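Local structure of 4-oxalmesaconate hydratase (Pseudomonas putida, 5CGZ) at residues A[7-10]-A[11-15]. The protein catalyses the zinc-dependent hydration of the oxalomesaconate enol to 4-carboxy-4-hydroxy-2-oxoadipate, the third step of gallate degradation. Numbering follows the deposited sequence.
Sequences VSAH and SADFV. With ZN (zinc ion), chain C.
In the zinc site of this Rossmann-like PIG-L fold, His10 and Asp13 bind one metal ion from the turn between strand 3-8 and helix 13-27, at the start of the beta-alpha-beta unit completed by strand 31-36. His10 ND1 lies 2.1 Å from the zinc and Asp13 OD1 2.0 Å; Glu44, His123 and a water complete the shell. The two side chains run alongside each other in the same direction, with imidazole and carboxylate planes turned 43° apart. Both have CG anti to the carbonyl carbon, which sends the ring and the carboxylate toward the same ion. The methyl of Ala9 covers one face of the imidazole over its centre. Asp122 accepts a hydrogen bond from NE2; together with the zinc at ND1 this holds the ring's rotation, and it probably makes ND1 a stronger donor to the metal. On Asp13, OD1 also receives a weak bond from His10 N, while OD2 forms a salt bridge with Arg17.

Within the turn, the buried carbonyl of His10 takes two donors from opposite faces of its plane. Asp13 N lies 3.1 Å from His10 O, above the carbonyl plane, and its N-H...O angle of 152° marks a sound bond that closes the turn. With its hydroxyl swung away from the backbone N, Ser8 OG comes within 2.5 Å of His10 O, a short bond tilted 28° from the carbonyl plane. An alanine here would probably cost His10 O one of these two donors and Phe14 N its weak acceptor, leaving the turn less firmly tied to the strand. That weak bond, from Phe14 N to Ser8 OG, spans 3.2 Å and is strongly bent at the hydrogen.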
ATOM      1  N   VAL A   7      20.187  14.909  10.274  1.00 30.75           N
ATOM      2  CA  VAL A   7      20.273  13.979  11.403  1.00 25.78           C
ATOM      3  C   VAL A   7      20.714  12.591  10.934  1.00 36.32           C
ATOM      4  O   VAL A   7      19.960  11.864  10.281  1.00 28.93           O
ATOM      5  CB  VAL A   7      18.947  13.867  12.149  1.00 30.72           C
ATOM      6  CG1 VAL A   7      19.102  12.954  13.364  1.00 29.94           C
ATOM      7  CG2 VAL A   7      18.481  15.249  12.579  1.00 29.15           C
ATOM      8  N   SER A   8      21.948  12.252  11.286  1.00 29.31           N
ATOM      9  CA  SER A   8      22.634  11.054  10.820  1.00 32.12           C
ATOM     10  C   SER A   8      22.699  10.010  11.944  1.00 34.54           C
ATOM     11  O   SER A   8      23.185  10.318  13.032  1.00 36.41           O
ATOM     12  CB  SER A   8      24.038  11.456  10.345  1.00 31.47           C
ATOM     13  OG  SER A   8      24.755  10.382   9.789  1.00 34.92           O
ATOM     14  N   ALA A   9      22.200   8.794  11.716  1.00 31.54           N
ATOM     15  CA  ALA A   9      22.218   7.784  12.787  1.00 33.30           C
ATOM     16  C   ALA A   9      23.651   7.426  13.197  1.00 33.91           C
ATOM     17  O   ALA A   9      23.983   7.347  14.381  1.00 33.95           O
ATOM     18  CB  ALA A   9      21.478   6.527  12.361  1.00 30.01           C
ATOM     19  N   HIS A  10      24.482   7.202  12.191  1.00 32.14           N
ATOM     20  CA  HIS A  10      25.881   6.859  12.378  1.00 35.61           C
ATOM     21  C   HIS A  10      26.701   7.932  11.680  1.00 40.39           C
ATOM     22  O   HIS A  10      26.222   8.549  10.732  1.00 39.16           O
ATOM     23  CB  HIS A  10      26.162   5.472  11.807  1.00 28.85           C
ATOM     24  CG  HIS A  10      25.148   4.447  12.218  1.00 37.65           C
ATOM     25  ND1 HIS A  10      24.259   3.875  11.328  1.00 31.78           N
ATOM     26  CD2 HIS A  10      24.856   3.918  13.430  1.00 30.80           C
ATOM     27  CE1 HIS A  10      23.481   3.022  11.973  1.00 33.05           C
ATOM     28  NE2 HIS A  10      23.821   3.032  13.252  1.00 32.46           N
ATOM     29  N   SER A  11      27.931   8.142  12.125  1.00 34.68           N
ATOM     30  CA  SER A  11      28.714   9.283  11.656  1.00 37.72           C
ATOM     31  C   SER A  11      28.952   9.305  10.138  1.00 36.12           C
ATOM     32  O   SER A  11      29.018  10.378   9.558  1.00 38.15           O
ATOM     33  CB  SER A  11      30.059   9.346  12.402  1.00 37.00           C
ATOM     34  OG  SER A  11      30.791   8.137  12.284  1.00 41.63           O
ATOM     35  N   ALA A  12      29.046   8.148   9.483  1.00 33.02           N
ATOM     36  CA  ALA A  12      29.341   8.134   8.042  1.00 38.51           C
ATOM     37  C   ALA A  12      28.122   8.411   7.147  1.00 39.30           C
ATOM     38  O   ALA A  12      28.259   8.805   5.983  1.00 35.01           O
ATOM     39  CB  ALA A  12      29.969   6.800   7.647  1.00 38.38           C
ATOM     40  N   ASP A  13      26.931   8.213   7.688  1.00 34.88           N
ATOM     41  CA  ASP A  13      25.732   8.277   6.869  1.00 33.52           C
ATOM     42  C   ASP A  13      25.530   9.606   6.149  1.00 36.11           C
ATOM     43  O   ASP A  13      25.134   9.612   4.987  1.00 33.90           O
ATOM     44  CB  ASP A  13      24.511   7.955   7.724  1.00 30.26           C
ATOM     45  CG  ASP A  13      24.348   6.465   7.935  1.00 35.41           C
ATOM     46  OD1 ASP A  13      24.308   6.017   9.100  1.00 34.13           O
ATOM     47  OD2 ASP A  13      24.258   5.744   6.918  1.00 43.03           O
ATOM     48  N   PHE A  14      25.801  10.729   6.809  1.00 31.62           N
ATOM     49  CA  PHE A  14      25.539  12.004   6.155  1.00 34.60           C
ATOM     50  C   PHE A  14      26.471  12.187   4.961  1.00 32.93           C
ATOM     51  O   PHE A  14      26.148  12.922   4.034  1.00 34.60           O
ATOM     52  CB  PHE A  14      25.657  13.192   7.138  1.00 32.51           C
ATOM     53  CG  PHE A  14      27.076  13.559   7.519  1.00 32.98           C
ATOM     54  CD1 PHE A  14      27.694  12.968   8.614  1.00 32.94           C
ATOM     55  CD2 PHE A  14      27.770  14.530   6.809  1.00 30.61           C
ATOM     56  CE1 PHE A  14      28.998  13.321   8.979  1.00 35.75           C
ATOM     57  CE2 PHE A  14      29.075  14.892   7.163  1.00 35.94           C
ATOM     58  CZ  PHE A  14      29.691  14.284   8.251  1.00 33.09           C
ATOM     59  N   VAL A  15      27.613  11.502   4.968  1.00 34.31           N
ATOM     60  CA  VAL A  15      28.553  11.631   3.857  1.00 33.58           C
ATOM     61  C   VAL A  15      28.043  10.869   2.628  1.00 35.29           C
ATOM     62  O   VAL A  15      27.941  11.443   1.551  1.00 35.25           O
ATOM     63  CB  VAL A  15      29.976  11.134   4.242  1.00 37.45           C
ATOM     64  CG1 VAL A  15      30.915  11.194   3.037  1.00 34.08           C
ATOM     65  CG2 VAL A  15      30.535  11.972   5.386  1.00 35.65           C
TER
HETATM   66 ZN    ZN C 301      24.128   4.037   9.278  1.00 35.03          ZN
HETATM   67  O   HOH W   1      25.120   2.946   7.269  1.00 47.84           O